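Local coordinates for protein dienelactone hydrolase (PDB 2O2G) that is probably a hydrolase of the dienelactone hydrolase family, with an alpha/beta-hydrolase fold, at residues K115-L129 / T138-A152. Sequence-based numbering, arbitrary orientation.
Sequences KVGYFGASTGGGAAL and TVQAVVSRGGRPDLA. With SO4 (sulfate ion), chain B; SO4 (sulfate ion), chain C.
Arg145 lays one face of its guanidinium on Ala121, whose CB stands 3.6 Å from Arg145 CZ over the centre of the group. In the plane of that group lie Ser122 OG, 2.9 Å from Arg145 NH2, and O3 of a sulfate, probably picked up from the crystallisation liquor, which accepts from Arg145 NH1; Arg145 NH2 also donates to the sulfate O4. With CG of Arg145 anti to the backbone N (chi1 -174°), bends at chi2 and chi3 bring the guanidinium over Ala121 CB and beside Ser122 OG. A water accepts from Arg145 NE, donates to Arg145 O and lies 2.8 Å from Ser122 OG, linking the serine hydroxyl to the backbone O and the NE of Arg145. Phe119 CZ touches Arg145 CB at 3.7 Å. On the same side of the sheet Val143 CG1 meets CE2 of Phe119. On the opposite face of the sheet, Val139 CG1 sits over the centre of the Tyr118 ring in a CH-pi contact, 4.0 Å from the centroid; the Tyr118 hydroxyl is hydrogen-bonded to Thr102. Strands 115-121 and 139-145 are parallel neighbours, joined by helix 123-134 in a beta-alpha-beta unit of the alpha/beta-hydrolase fold. Gly120, Ser122 and Gly124 fit the GxSxG nucleophile elbow, and Ser122, with positive phi (51°) and touching His199, is probably the nucleophile of a triad with His199 and Asp171. Backbone bonds alternate between the strands, from Gln140 N to Val116 O (2.8 Å) up to Ser122 N on Arg145 O, the last of them holding Ser122 N, at the turn, to the neighbouring strand. Beyond it, Gly125 lets the helix approach Ser144, its CA 3.7 Å from Ser144 OG, and Leu129 spreads its methyls between Val142 CG1 and Pro149 CB. A second water bridges Ser122 O, Gly126 N and Arg148 N, fastening the start of the helix to the loop after strand 139-145.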
loop_
_atom_site.group_PDB
_atom_site.type_symbol
_atom_site.label_atom_id
_atom_site.label_comp_id
_atom_site.label_asym_id
_atom_site.label_seq_id
_atom_site.Cartn_x
_atom_site.Cartn_y
_atom_site.Cartn_z
ATOM N N LYS A 115 12.547 7.283 1.755
ATOM C CA LYS A 115 11.264 8.008 1.685
ATOM C C LYS A 115 10.103 7.014 1.557
ATOM O O LYS A 115 10.004 6.235 0.592
ATOM C CB LYS A 115 11.240 9.072 0.590
ATOM C CG LYS A 115 11.987 10.366 0.977
ATOM C CD LYS A 115 13.455 10.236 0.953
ATOM C CE LYS A 115 14.148 11.441 1.593
ATOM N NZ LYS A 115 13.640 12.723 1.075
ATOM N N VAL A 116 9.193 7.082 2.521
ATOM C CA VAL A 116 8.111 6.132 2.562
ATOM C C VAL A 116 6.952 6.477 1.655
ATOM O O VAL A 116 6.470 7.607 1.642
ATOM C CB VAL A 116 7.570 5.897 3.980
ATOM C CG1 VAL A 116 6.375 4.934 3.950
ATOM C CG2 VAL A 116 8.670 5.327 4.900
ATOM N N GLY A 117 6.508 5.464 0.908
ATOM C CA GLY A 117 5.294 5.545 0.097
ATOM C C GLY A 117 4.418 4.337 0.429
ATOM O O GLY A 117 4.909 3.312 0.884
ATOM N N TYR A 118 3.121 4.427 0.150
ATOM C CA TYR A 118 2.224 3.313 0.422
ATOM C C TYR A 118 1.590 2.768 -0.856
ATOM O O TYR A 118 1.215 3.547 -1.794
ATOM C CB TYR A 118 1.066 3.708 1.344
ATOM C CG TYR A 118 1.360 4.151 2.772
ATOM C CD1 TYR A 118 2.472 3.737 3.475
ATOM C CD2 TYR A 118 0.418 4.906 3.446
ATOM C CE1 TYR A 118 2.670 4.137 4.788
ATOM C CE2 TYR A 118 0.585 5.289 4.759
ATOM C CZ TYR A 118 1.695 4.909 5.433
ATOM O OH TYR A 118 1.806 5.340 6.734
ATOM N N PHE A 119 1.508 1.446 -0.914
ATOM C CA PHE A 119 0.795 0.754 -1.988
ATOM C C PHE A 119 -0.280 -0.022 -1.294
ATOM O O PHE A 119 0.011 -1.029 -0.647
ATOM C CB PHE A 119 1.689 -0.142 -2.843
ATOM C CG PHE A 119 0.939 -0.813 -3.985
ATOM C CD1 PHE A 119 0.201 -1.979 -3.772
ATOM C CD2 PHE A 119 0.949 -0.275 -5.257
ATOM C CE1 PHE A 119 -0.515 -2.591 -4.844
ATOM C CE2 PHE A 119 0.211 -0.865 -6.324
ATOM C CZ PHE A 119 -0.509 -2.003 -6.123
ATOM N N GLY A 120 -1.530 0.440 -1.412
ATOM C CA GLY A 120 -2.619 -0.200 -0.742
ATOM C C GLY A 120 -3.481 -0.951 -1.729
ATOM O O GLY A 120 -3.933 -0.348 -2.695
ATOM N N ALA A 121 -3.725 -2.242 -1.468
ATOM C CA ALA A 121 -4.487 -3.105 -2.369
ATOM C C ALA A 121 -5.898 -3.373 -1.841
ATOM O O ALA A 121 -6.070 -3.777 -0.667
ATOM C CB ALA A 121 -3.762 -4.416 -2.567
ATOM N N SER A 122 -6.881 -3.152 -2.703
ATOM C CA SER A 122 -8.279 -3.388 -2.361
ATOM C C SER A 122 -8.622 -2.686 -1.035
ATOM O O SER A 122 -8.475 -1.482 -0.955
ATOM C CB SER A 122 -8.556 -4.889 -2.347
ATOM O OG SER A 122 -8.283 -5.444 -3.620
ATOM N N THR A 123 -9.054 -3.399 0.015
ATOM C CA THR A 123 -9.332 -2.725 1.311
ATOM C C THR A 123 -8.089 -1.991 1.918
ATOM O O THR A 123 -8.234 -1.041 2.727
ATOM C CB THR A 123 -9.934 -3.689 2.383
ATOM O OG1 THR A 123 -9.024 -4.766 2.635
ATOM C CG2 THR A 123 -11.282 -4.223 1.946
ATOM N N GLY A 124 -6.885 -2.414 1.530
ATOM C CA GLY A 124 -5.647 -1.733 1.939
ATOM C C GLY A 124 -5.551 -0.269 1.497
ATOM O O GLY A 124 -4.912 0.569 2.177
ATOM N N GLY A 125 -6.179 0.040 0.362
ATOM C CA GLY A 125 -6.211 1.409 -0.174
ATOM C C GLY A 125 -6.736 2.409 0.840
ATOM O O GLY A 125 -6.073 3.396 1.161
ATOM N N GLY A 126 -7.933 2.161 1.352
ATOM C CA GLY A 126 -8.510 3.018 2.367
ATOM C C GLY A 126 -7.631 3.113 3.607
ATOM O O GLY A 126 -7.468 4.207 4.179
ATOM N N ALA A 127 -7.081 1.975 4.022
ATOM C CA ALA A 127 -6.250 1.932 5.211
ATOM C C ALA A 127 -4.998 2.797 5.005
ATOM O O ALA A 127 -4.614 3.528 5.905
ATOM C CB ALA A 127 -5.893 0.512 5.530
ATOM N N ALA A 128 -4.430 2.742 3.790
ATOM C CA ALA A 128 -3.265 3.511 3.403
ATOM C C ALA A 128 -3.551 4.997 3.489
ATOM O O ALA A 128 -2.694 5.748 3.979
ATOM C CB ALA A 128 -2.847 3.174 1.994
ATOM N N LEU A 129 -4.727 5.419 2.996
ATOM C CA LEU A 129 -5.069 6.830 3.032
ATOM C C LEU A 129 -5.292 7.294 4.454
ATOM O O LEU A 129 -4.927 8.416 4.780
ATOM C CB LEU A 129 -6.282 7.154 2.154
ATOM C CG LEU A 129 -5.913 6.936 0.679
ATOM C CD1 LEU A 129 -7.145 6.705 -0.143
ATOM C CD2 LEU A 129 -5.070 8.092 0.110
ATOM N N THR A 138 5.927 12.371 6.823
ATOM C CA THR A 138 6.687 11.149 6.575
ATOM C C THR A 138 6.298 10.422 5.293
ATOM O O THR A 138 7.164 9.879 4.606
ATOM C CB THR A 138 6.540 10.200 7.794
ATOM O OG1 THR A 138 6.969 10.895 8.967
ATOM C CG2 THR A 138 7.368 8.897 7.663
ATOM N N VAL A 139 5.008 10.372 4.976
ATOM C CA VAL A 139 4.539 9.605 3.826
ATOM C C VAL A 139 4.494 10.538 2.632
ATOM O O VAL A 139 3.800 11.555 2.666
ATOM C CB VAL A 139 3.158 8.996 4.068
ATOM C CG1 VAL A 139 2.764 8.118 2.856
ATOM C CG2 VAL A 139 3.148 8.211 5.392
ATOM N N GLN A 140 5.272 10.188 1.618
ATOM C CA GLN A 140 5.486 11.013 0.421
ATOM C C GLN A 140 4.714 10.636 -0.831
ATOM O O GLN A 140 4.770 11.376 -1.839
ATOM C CB GLN A 140 6.978 11.064 0.070
ATOM C CG GLN A 140 7.845 11.712 1.157
ATOM C CD GLN A 140 9.217 12.205 0.689
ATOM O OE1 GLN A 140 9.996 12.679 1.513
ATOM N NE2 GLN A 140 9.516 12.125 -0.633
ATOM N N ALA A 141 3.987 9.521 -0.787
ATOM C CA ALA A 141 3.188 9.072 -1.927
ATOM C C ALA A 141 2.304 7.904 -1.550
ATOM O O ALA A 141 2.627 7.107 -0.671
ATOM C CB ALA A 141 4.089 8.685 -3.147
ATOM N N VAL A 142 1.160 7.814 -2.216
ATOM C CA VAL A 142 0.231 6.716 -1.999
ATOM C C VAL A 142 -0.350 6.286 -3.348
ATOM O O VAL A 142 -0.667 7.118 -4.172
ATOM C CB VAL A 142 -0.952 7.098 -1.054
ATOM C CG1 VAL A 142 -2.000 5.946 -0.971
ATOM C CG2 VAL A 142 -0.456 7.473 0.336
ATOM N N VAL A 143 -0.450 4.981 -3.551
ATOM C CA VAL A 143 -1.110 4.404 -4.722
ATOM C C VAL A 143 -2.174 3.454 -4.139
ATOM O O VAL A 143 -1.874 2.638 -3.263
ATOM C CB VAL A 143 -0.155 3.620 -5.622
ATOM C CG1 VAL A 143 -0.924 2.922 -6.758
ATOM C CG2 VAL A 143 0.906 4.508 -6.183
ATOM N N SER A 144 -3.410 3.586 -4.608
ATOM C CA SER A 144 -4.507 2.739 -4.177
ATOM C C SER A 144 -4.942 1.896 -5.365
ATOM O O SER A 144 -5.304 2.458 -6.399
ATOM C CB SER A 144 -5.664 3.570 -3.644
ATOM O OG SER A 144 -6.790 2.725 -3.545
ATOM N N ARG A 145 -4.815 0.566 -5.244
ATOM C CA ARG A 145 -5.192 -0.362 -6.333
ATOM C C ARG A 145 -6.569 -0.945 -6.081
ATOM O O ARG A 145 -6.751 -1.801 -5.202
ATOM C CB ARG A 145 -4.172 -1.486 -6.480
ATOM C CG ARG A 145 -4.408 -2.427 -7.676
ATOM C CD ARG A 145 -3.993 -3.827 -7.329
ATOM N NE ARG A 145 -4.994 -4.435 -6.437
ATOM C CZ ARG A 145 -4.827 -5.565 -5.774
ATOM N NH1 ARG A 145 -3.661 -6.193 -5.775
ATOM N NH2 ARG A 145 -5.812 -6.018 -5.025
ATOM N N GLY A 146 -7.551 -0.471 -6.847
ATOM C CA GLY A 146 -8.923 -0.978 -6.720
ATOM C C GLY A 146 -9.483 -0.857 -5.318
ATOM O O GLY A 146 -10.119 -1.781 -4.830
ATOM N N GLY A 147 -9.287 0.288 -4.679
ATOM C CA GLY A 147 -9.779 0.484 -3.331
ATOM C C GLY A 147 -11.139 1.163 -3.216
ATOM O O GLY A 147 -11.790 1.468 -4.211
ATOM N N ARG A 148 -11.559 1.352 -1.978
ATOM C CA ARG A 148 -12.789 2.114 -1.646
ATOM C C ARG A 148 -12.358 3.256 -0.705
ATOM O O ARG A 148 -12.696 3.255 0.474
ATOM C CB ARG A 148 -13.888 1.245 -1.006
ATOM C CG ARG A 148 -14.519 0.226 -1.944
ATOM C CD ARG A 148 -15.297 0.881 -3.100
ATOM N NE ARG A 148 -16.286 1.840 -2.606
ATOM C CZ ARG A 148 -17.450 1.507 -2.078
ATOM N NH1 ARG A 148 -17.818 0.241 -1.995
ATOM N NH2 ARG A 148 -18.270 2.449 -1.641
ATOM N N PRO A 149 -11.577 4.222 -1.240
ATOM C CA PRO A 149 -11.108 5.412 -0.509
ATOM C C PRO A 149 -12.267 6.273 -0.043
ATOM O O PRO A 149 -12.207 6.917 0.984
ATOM C CB PRO A 149 -10.317 6.167 -1.586
ATOM C CG PRO A 149 -10.905 5.709 -2.872
ATOM C CD PRO A 149 -11.124 4.265 -2.642
ATOM N N ASP A 150 -13.342 6.282 -0.818
ATOM C CA ASP A 150 -14.524 7.053 -0.474
ATOM C C ASP A 150 -15.052 6.662 0.894
ATOM O O ASP A 150 -15.780 7.436 1.519
ATOM C CB ASP A 150 -15.619 6.800 -1.496
ATOM C CG ASP A 150 -15.939 5.338 -1.607
ATOM O OD1 ASP A 150 -15.020 4.553 -2.006
ATOM O OD2 ASP A 150 -17.084 4.977 -1.252
ATOM N N LEU A 151 -14.698 5.467 1.368
ATOM C CA LEU A 151 -15.149 5.011 2.679
ATOM C C LEU A 151 -14.226 5.415 3.830
ATOM O O LEU A 151 -14.338 4.875 4.923
ATOM C CB LEU A 151 -15.388 3.495 2.654
ATOM C CG LEU A 151 -16.443 2.994 1.649
ATOM C CD1 LEU A 151 -16.521 1.478 1.771
ATOM C CD2 LEU A 151 -17.798 3.647 1.866
ATOM N N ALA A 152 -13.364 6.402 3.598
ATOM C CA ALA A 152 -12.451 6.971 4.612
ATOM C C ALA A 152 -12.552 8.493 4.448
ATOM O O ALA A 152 -11.538 9.162 4.299
ATOM C CB ALA A 152 -11.041 6.524 4.334
HETATM S S SO4 B . -4.314 -8.497 -2.467
HETATM O O1 SO4 B . -3.545 -7.890 -1.395
HETATM O O2 SO4 B . -4.399 -9.894 -2.152
HETATM O O3 SO4 B . -3.519 -8.378 -3.674
HETATM O O4 SO4 B . -5.623 -7.879 -2.641
HETATM S S SO4 C . 4.565 13.038 10.540
HETATM O O1 SO4 C . 5.799 13.240 11.317
HETATM O O2 SO4 C . 3.592 12.481 11.454
HETATM O O3 SO4 C . 4.912 12.168 9.433
HETATM O O4 SO4 C . 4.063 14.321 10.035
HETATM O O HOH W 1 9.514 8.637 4.771
HETATM O O HOH W 2 -8.002 -4.321 -6.202
HETATM O O HOH W 3 -9.784 0.427 0.041
#